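Local atomic coordinates of CopN (PDB entry 4NRH), a protein that probably acts as a gatekeeper of type III secretion, forming a complex with the Scc3 chaperone that directs secretion of the translocators. Residues 48-53 with 80-85; 130-135 with 143-148; 199-204 with 274-279. All blocks are in the same frame, centred on the assembly; numbering follows the deposited sequence.

Interaction 1. Residues 48-53 with 80-85; sequences EDILAL and GKLKEA
Where Ile50 meets Ala85 no hydrogen bond links 48-53 to 80-85; the shortest backbone bond within the two segments is Ala52 N to Glu48 O at 3.0 Å. The contact itself is carried by one methyl group. Ile50 holds CG1 beside its backbone N and anti to its carbonyl carbon (chi1 -66°), and a nearly extended chi2 then sends CD1 straight out from helix 47-57 to the surface of helix 80-97. There CD1 lies 3.8 Å from Ala85 CB and 3.6 Å from Ala85 O, so it rests on backbone as well as on side chain. Because Ala85 carries only a methyl, CD1 comes close to the main chain there. Leu82, one turn earlier, bends its CD2 branch in from the flank to 4.2 Å from Ile50 CD1, a looser touch. All three residues are buried. Ile41, in the loop ahead of helix 47-57, packs on both Ile50 and Leu82, while Leu86 and Ala89 extend the apolar surface under Ile50 along the second helix. This is plain apolar helix-to-helix packing, joining helices 47-57 and 80-97 within the all-helical HrpJ-like domain.

Interaction 2. Residues 130-135 with 143-148; sequences LEVTGD and LSMLQD
Met145 reaches across from helix 139-149 to Glu131 and Val132 with its sulfur. From CB, which points to the other helix, the chain first runs out almost straight: CG stands anti to the backbone N (chi1 -173°) and SD continues the line, so CB and CG act as a stalk whose length brings the sulfur to the partner helix. SD makes the closest approach, 3.7 Å from Val132 CG2, the valine branch that lies beside its own backbone N. The same sulfur passes 4.1 Å from Glu131 OE2, a van der Waals neighbour and no bond. Beyond it the chain bends (chi3 -50°), so that SD and not the terminal methyl makes the closest approach. Glu131 comes from the opposite direction, fully extended, with its carboxylate carried past the thioether. Its polar end is engaged elsewhere: OE1 forms a salt bridge with Arg149, just beyond 143-148, which ties the two helices together at the partly exposed margin of the apolar contact. Deeper in, Leu146 packs on Leu192 and Met155 of the following long helices. The two helices are joined by a short loop, where His137 ND1 makes weak hydrogen bonds to the carbonyls of Val132 and Asp135. Helices 122-133 and 139-149 run in roughly opposite directions, forming a helical hairpin within the HrpJ-like region.

Interaction 3. Residues 199-204 with 274-279; sequences YDYFES and RQTSSR
Tyr201 and Gln275 cross at about a right angle, the phenol ring of the helix lying against the aliphatic part of the glutamine. The tyrosine has CG anti to its backbone N (chi1 178°), which throws the ring outward from helix 179-215 toward the loop. Its CE1 comes 3.5 Å from Gln275 CB, which also sits by CD1; the approach is oblique to the ring. In Gln275, chi1 of -62° sets CG beside the backbone N, where it meets CE1 and, more loosely, CZ of Tyr201; the bend at chi2 then turns the amide back. Nearer the helix, Thr276 CG2 sits 4.2 Å from Tyr201 CB. Thr276 OG1 hydrogen-bonds Ala272 O and Tyr233 OH, which hold the threonine's rotation. On the other side of the tyrosine, CD2 stands 3.8 Å above the Phe202 ring plane, offset toward the rim. Further on, an ST turn at Ser277, whose OG accepts from Arg279 N at 3.1 Å (148° at the hydrogen), leads into the 3-10 segment at 278-279. Ser277 also hydrogen-bonds Glu23 of the chaperone chain, and Arg279 forms a salt bridge with Asp29 of that chain. The loop leaving helix 259-272 thus runs along helix 179-215, opposite to its chain direction, with Tyr201 also packing on Leu268, Ser271 and Ala272 of the former, and Tyr233 of helix 226-237 adjoining both Phe202 and Thr276.

In the fold
The three contacts follow one another along an elongated, all-helical chain, each closing before the next opens. Interactions 1 and 2 both fall in the HrpJ-like region, yet their centres are 37 Å apart and their nearest atoms about 17 Å. Interaction 3 belongs to the third helical domain, its centre 55 Å from that of interaction 1 on the opposite side of the chain's centre. Interactions 2 and 3, with centres 22 Å apart, touch directly: Leu143 CD2 lies 3.7 Å from Tyr199 OH, so helix 139-149 rests on helix 179-215. That packing connects the two family regions, while the chaperone chain reaches only interaction 3 of the three.

Interaction 1. Residues 48-53 with 80-85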
# COMPACT_ATOMS: atom_id res chain seq x y z
N GLU A 48 -8.36 40.56 -24.38
CA GLU A 48 -9.26 40.87 -23.27
C GLU A 48 -10.70 40.48 -23.59
O GLU A 48 -11.38 39.87 -22.77
CB GLU A 48 -9.19 42.36 -22.92
CG GLU A 48 -7.89 42.80 -22.27
CD GLU A 48 -6.76 42.97 -23.27
OE1 GLU A 48 -7.04 43.04 -24.49
OE2 GLU A 48 -5.59 43.02 -22.84
N ASP A 49 -11.15 40.84 -24.79
CA ASP A 49 -12.49 40.50 -25.25
C ASP A 49 -12.69 38.99 -25.28
O ASP A 49 -13.74 38.48 -24.88
CB ASP A 49 -12.75 41.09 -26.64
CG ASP A 49 -12.86 42.60 -26.62
OD1 ASP A 49 -13.12 43.18 -25.55
OD2 ASP A 49 -12.68 43.21 -27.70
N ILE A 50 -11.68 38.29 -25.78
CA ILE A 50 -11.71 36.83 -25.86
C ILE A 50 -11.88 36.19 -24.49
O ILE A 50 -12.77 35.37 -24.28
CB ILE A 50 -10.43 36.28 -26.52
CG1 ILE A 50 -10.36 36.71 -27.98
CG2 ILE A 50 -10.38 34.77 -26.39
CD1 ILE A 50 -8.98 36.59 -28.58
N LEU A 51 -11.02 36.59 -23.55
CA LEU A 51 -11.06 36.03 -22.20
C LEU A 51 -12.40 36.27 -21.52
O LEU A 51 -12.95 35.37 -20.90
CB LEU A 51 -9.93 36.61 -21.35
CG LEU A 51 -8.51 36.16 -21.71
CD1 LEU A 51 -7.47 36.92 -20.90
CD2 LEU A 51 -8.37 34.66 -21.51
N ALA A 52 -12.92 37.49 -21.66
CA ALA A 52 -14.21 37.85 -21.07
C ALA A 52 -15.33 36.93 -21.55
O ALA A 52 -16.15 36.47 -20.76
CB ALA A 52 -14.55 39.30 -21.38
N LEU A 53 -15.35 36.67 -22.85
CA LEU A 53 -16.34 35.78 -23.45
C LEU A 53 -16.17 34.34 -22.97
O LEU A 53 -17.15 33.60 -22.85
CB LEU A 53 -16.26 35.84 -24.98
CG LEU A 53 -16.88 37.08 -25.63
CD1 LEU A 53 -16.55 37.12 -27.12
CD2 LEU A 53 -18.39 37.10 -25.41
N GLY A 80 -6.02 35.73 -39.45
CA GLY A 80 -4.70 35.72 -38.85
C GLY A 80 -4.61 36.56 -37.59
O GLY A 80 -4.02 36.14 -36.60
N LYS A 81 -5.19 37.76 -37.65
CA LYS A 81 -5.17 38.68 -36.53
C LYS A 81 -5.87 38.08 -35.30
O LYS A 81 -5.39 38.23 -34.18
CB LYS A 81 -5.84 40.00 -36.92
CG LYS A 81 -5.09 40.78 -37.99
CD LYS A 81 -3.77 41.34 -37.48
CE LYS A 81 -3.97 42.56 -36.61
NZ LYS A 81 -2.69 43.26 -36.34
N LEU A 82 -6.99 37.41 -35.54
CA LEU A 82 -7.73 36.75 -34.47
C LEU A 82 -6.90 35.65 -33.82
O LEU A 82 -6.85 35.53 -32.60
CB LEU A 82 -9.04 36.17 -35.00
CG LEU A 82 -10.29 36.20 -34.11
CD1 LEU A 82 -11.13 34.94 -34.31
CD2 LEU A 82 -9.96 36.41 -32.64
N LYS A 83 -6.25 34.84 -34.65
CA LYS A 83 -5.44 33.73 -34.16
C LYS A 83 -4.32 34.22 -33.25
O LYS A 83 -4.05 33.61 -32.21
CB LYS A 83 -4.85 32.93 -35.33
CG LYS A 83 -3.97 31.77 -34.88
CD LYS A 83 -3.94 30.65 -35.92
CE LYS A 83 -3.10 29.48 -35.43
NZ LYS A 83 -3.78 28.18 -35.66
N GLU A 84 -3.68 35.32 -33.63
CA GLU A 84 -2.65 35.93 -32.81
C GLU A 84 -3.23 36.37 -31.46
O GLU A 84 -2.61 36.17 -30.41
CB GLU A 84 -2.01 37.13 -33.52
CG GLU A 84 -0.95 37.84 -32.70
CD GLU A 84 -0.46 39.11 -33.36
OE1 GLU A 84 -1.02 39.51 -34.40
OE2 GLU A 84 0.49 39.73 -32.83
N ALA A 85 -4.41 36.97 -31.50
CA ALA A 85 -5.08 37.43 -30.30
C ALA A 85 -5.48 36.26 -29.40
O ALA A 85 -5.41 36.35 -28.18
CB ALA A 85 -6.31 38.26 -30.65

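Interaction 2. Residues 130-135 with 143-148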
# COMPACT_ATOMS: atom_id res chain seq x y z
N LEU A 130 -6.37 18.64 -6.76
CA LEU A 130 -5.55 19.84 -6.67
C LEU A 130 -5.21 20.17 -5.22
O LEU A 130 -4.09 20.56 -4.92
CB LEU A 130 -6.26 21.02 -7.34
CG LEU A 130 -5.76 21.40 -8.74
CD1 LEU A 130 -5.64 20.17 -9.63
CD2 LEU A 130 -6.67 22.44 -9.37
N GLU A 131 -6.19 20.03 -4.34
CA GLU A 131 -5.98 20.28 -2.92
C GLU A 131 -5.03 19.26 -2.29
O GLU A 131 -4.13 19.63 -1.53
CB GLU A 131 -7.31 20.27 -2.16
CG GLU A 131 -7.17 20.47 -0.66
CD GLU A 131 -8.50 20.47 0.07
OE1 GLU A 131 -9.54 20.30 -0.60
OE2 GLU A 131 -8.50 20.63 1.31
N VAL A 132 -5.24 17.99 -2.61
CA VAL A 132 -4.43 16.91 -2.05
C VAL A 132 -2.97 17.02 -2.48
O VAL A 132 -2.05 16.89 -1.65
CB VAL A 132 -4.97 15.53 -2.47
CG1 VAL A 132 -3.95 14.43 -2.18
CG2 VAL A 132 -6.29 15.24 -1.76
N THR A 133 -2.75 17.27 -3.76
CA THR A 133 -1.41 17.31 -4.32
C THR A 133 -0.80 18.70 -4.24
O THR A 133 0.37 18.90 -4.56
CB THR A 133 -1.40 16.84 -5.78
OG1 THR A 133 -2.13 17.77 -6.59
CG2 THR A 133 -2.04 15.47 -5.91
N GLY A 134 -1.60 19.67 -3.81
CA GLY A 134 -1.15 21.05 -3.70
C GLY A 134 -0.34 21.33 -2.45
O GLY A 134 0.18 22.43 -2.27
N ASP A 135 -0.23 20.32 -1.58
CA ASP A 135 0.50 20.47 -0.33
C ASP A 135 0.92 19.11 0.22
O ASP A 135 0.42 18.07 -0.23
CB ASP A 135 -0.34 21.21 0.71
CG ASP A 135 0.51 21.94 1.74
OD1 ASP A 135 1.63 21.46 2.04
OD2 ASP A 135 0.07 22.99 2.24
N LEU A 143 -7.04 11.07 5.49
CA LEU A 143 -8.22 10.43 6.07
C LEU A 143 -9.22 11.45 6.60
O LEU A 143 -10.40 11.40 6.27
CB LEU A 143 -7.81 9.47 7.18
CG LEU A 143 -8.98 8.74 7.87
CD1 LEU A 143 -9.68 7.81 6.90
CD2 LEU A 143 -8.50 7.99 9.10
N SER A 144 -8.73 12.37 7.43
CA SER A 144 -9.56 13.43 7.99
C SER A 144 -10.21 14.26 6.88
O SER A 144 -11.36 14.68 7.01
CB SER A 144 -8.73 14.34 8.89
OG SER A 144 -8.03 13.59 9.87
N MET A 145 -9.47 14.48 5.81
CA MET A 145 -9.95 15.23 4.66
C MET A 145 -11.14 14.53 4.00
O MET A 145 -12.16 15.15 3.72
CB MET A 145 -8.83 15.44 3.65
CG MET A 145 -9.18 16.37 2.50
SD MET A 145 -7.82 16.54 1.33
CE MET A 145 -6.47 16.94 2.44
N LEU A 146 -10.99 13.23 3.76
CA LEU A 146 -12.03 12.44 3.10
C LEU A 146 -13.23 12.19 4.01
O LEU A 146 -14.35 12.02 3.53
CB LEU A 146 -11.46 11.11 2.62
CG LEU A 146 -10.87 11.02 1.21
CD1 LEU A 146 -9.71 11.99 1.01
CD2 LEU A 146 -10.42 9.59 0.92
N GLN A 147 -12.99 12.15 5.32
CA GLN A 147 -14.01 11.74 6.28
C GLN A 147 -15.22 12.68 6.32
O GLN A 147 -16.34 12.24 6.57
CB GLN A 147 -13.40 11.63 7.68
CG GLN A 147 -12.81 10.26 7.98
CD GLN A 147 -12.32 10.14 9.41
OE1 GLN A 147 -11.86 11.12 10.01
NE2 GLN A 147 -12.40 8.94 9.97
N ASP A 148 -14.98 13.96 6.08
CA ASP A 148 -16.06 14.95 6.11
C ASP A 148 -16.82 15.00 4.78
O ASP A 148 -17.99 15.37 4.75
CB ASP A 148 -15.50 16.34 6.43
CG ASP A 148 -14.71 16.36 7.73
OD1 ASP A 148 -15.09 15.63 8.67
OD2 ASP A 148 -13.72 17.12 7.80

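Interaction 3. Residues 199-204 with 274-279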
# COMPACT_ATOMS: atom_id res chain seq x y z
N TYR A 199 -11.72 0.08 8.18
CA TYR A 199 -13.04 0.70 8.25
C TYR A 199 -14.06 -0.12 7.47
O TYR A 199 -15.19 -0.31 7.92
CB TYR A 199 -13.00 2.14 7.73
CG TYR A 199 -12.34 3.11 8.69
CD1 TYR A 199 -10.96 3.31 8.68
CD2 TYR A 199 -13.09 3.83 9.60
CE1 TYR A 199 -10.36 4.20 9.55
CE2 TYR A 199 -12.50 4.73 10.47
CZ TYR A 199 -11.13 4.91 10.44
OH TYR A 199 -10.55 5.79 11.31
N ASP A 200 -13.66 -0.59 6.30
CA ASP A 200 -14.52 -1.43 5.48
C ASP A 200 -14.85 -2.74 6.20
O ASP A 200 -15.99 -3.20 6.17
CB ASP A 200 -13.85 -1.73 4.13
CG ASP A 200 -14.67 -2.68 3.27
OD1 ASP A 200 -14.53 -3.91 3.45
OD2 ASP A 200 -15.45 -2.21 2.42
N TYR A 201 -13.84 -3.33 6.83
CA TYR A 201 -14.02 -4.58 7.55
C TYR A 201 -14.96 -4.42 8.73
O TYR A 201 -15.91 -5.19 8.88
CB TYR A 201 -12.66 -5.11 8.03
CG TYR A 201 -12.76 -6.40 8.82
CD1 TYR A 201 -13.10 -7.59 8.20
CD2 TYR A 201 -12.51 -6.41 10.19
CE1 TYR A 201 -13.19 -8.76 8.92
CE2 TYR A 201 -12.59 -7.59 10.91
CZ TYR A 201 -12.94 -8.76 10.27
OH TYR A 201 -13.03 -9.93 10.98
N PHE A 202 -14.71 -3.42 9.57
CA PHE A 202 -15.51 -3.21 10.77
C PHE A 202 -16.93 -2.73 10.48
O PHE A 202 -17.86 -3.07 11.20
CB PHE A 202 -14.80 -2.22 11.70
CG PHE A 202 -13.54 -2.76 12.30
CD1 PHE A 202 -13.54 -3.96 12.99
CD2 PHE A 202 -12.34 -2.08 12.17
CE1 PHE A 202 -12.38 -4.47 13.54
CE2 PHE A 202 -11.18 -2.58 12.71
CZ PHE A 202 -11.19 -3.78 13.40
N GLU A 203 -17.10 -1.94 9.42
CA GLU A 203 -18.42 -1.45 9.04
C GLU A 203 -19.38 -2.61 8.77
O GLU A 203 -20.57 -2.53 9.06
CB GLU A 203 -18.34 -0.55 7.80
CG GLU A 203 -19.69 -0.02 7.34
CD GLU A 203 -19.56 1.02 6.24
OE1 GLU A 203 -18.58 0.95 5.47
OE2 GLU A 203 -20.45 1.89 6.14
N SER A 204 -18.84 -3.69 8.22
CA SER A 204 -19.63 -4.89 7.95
C SER A 204 -19.81 -5.76 9.19
O SER A 204 -20.92 -6.21 9.48
CB SER A 204 -18.97 -5.71 6.83
OG SER A 204 -19.38 -7.06 6.88
N ARG A 274 -6.10 -11.04 9.68
CA ARG A 274 -6.01 -11.77 8.42
C ARG A 274 -6.97 -11.24 7.36
O ARG A 274 -7.00 -11.75 6.24
CB ARG A 274 -6.27 -13.26 8.65
CG ARG A 274 -7.71 -13.60 8.96
CD ARG A 274 -7.97 -15.09 8.84
NE ARG A 274 -9.21 -15.48 9.50
CZ ARG A 274 -10.40 -15.51 8.90
NH1 ARG A 274 -10.51 -15.16 7.63
NH2 ARG A 274 -11.48 -15.88 9.58
N GLN A 275 -7.75 -10.23 7.72
CA GLN A 275 -8.76 -9.70 6.80
C GLN A 275 -8.45 -8.27 6.36
O GLN A 275 -9.04 -7.77 5.41
CB GLN A 275 -10.15 -9.75 7.45
CG GLN A 275 -10.63 -11.15 7.78
CD GLN A 275 -10.97 -11.95 6.54
OE1 GLN A 275 -10.13 -12.67 5.99
NE2 GLN A 275 -12.21 -11.84 6.08
N THR A 276 -7.53 -7.62 7.06
CA THR A 276 -7.14 -6.26 6.72
C THR A 276 -5.78 -6.25 6.02
O THR A 276 -5.05 -7.25 6.04
CB THR A 276 -7.09 -5.36 7.97
OG1 THR A 276 -6.18 -5.91 8.93
CG2 THR A 276 -8.47 -5.23 8.59
N SER A 277 -5.46 -5.12 5.40
CA SER A 277 -4.26 -5.00 4.57
C SER A 277 -2.97 -5.27 5.33
O SER A 277 -2.80 -4.84 6.47
CB SER A 277 -4.20 -3.60 3.95
OG SER A 277 -2.99 -3.42 3.24
N SER A 278 -2.06 -6.00 4.68
CA SER A 278 -0.75 -6.31 5.25
C SER A 278 0.07 -5.04 5.44
O SER A 278 0.97 -4.99 6.28
CB SER A 278 -0.00 -7.29 4.35
OG SER A 278 0.42 -6.67 3.15
N ARG A 279 -0.24 -4.02 4.65
CA ARG A 279 0.46 -2.74 4.69
C ARG A 279 0.25 -2.01 6.02
O ARG A 279 1.03 -1.13 6.39
CB ARG A 279 0.02 -1.86 3.52
CG ARG A 279 0.93 -0.68 3.24
CD ARG A 279 0.45 0.10 2.03
NE ARG A 279 1.25 1.30 1.79
CZ ARG A 279 2.36 1.31 1.07
NH1 ARG A 279 2.81 0.20 0.51
NH2 ARG A 279 3.03 2.45 0.91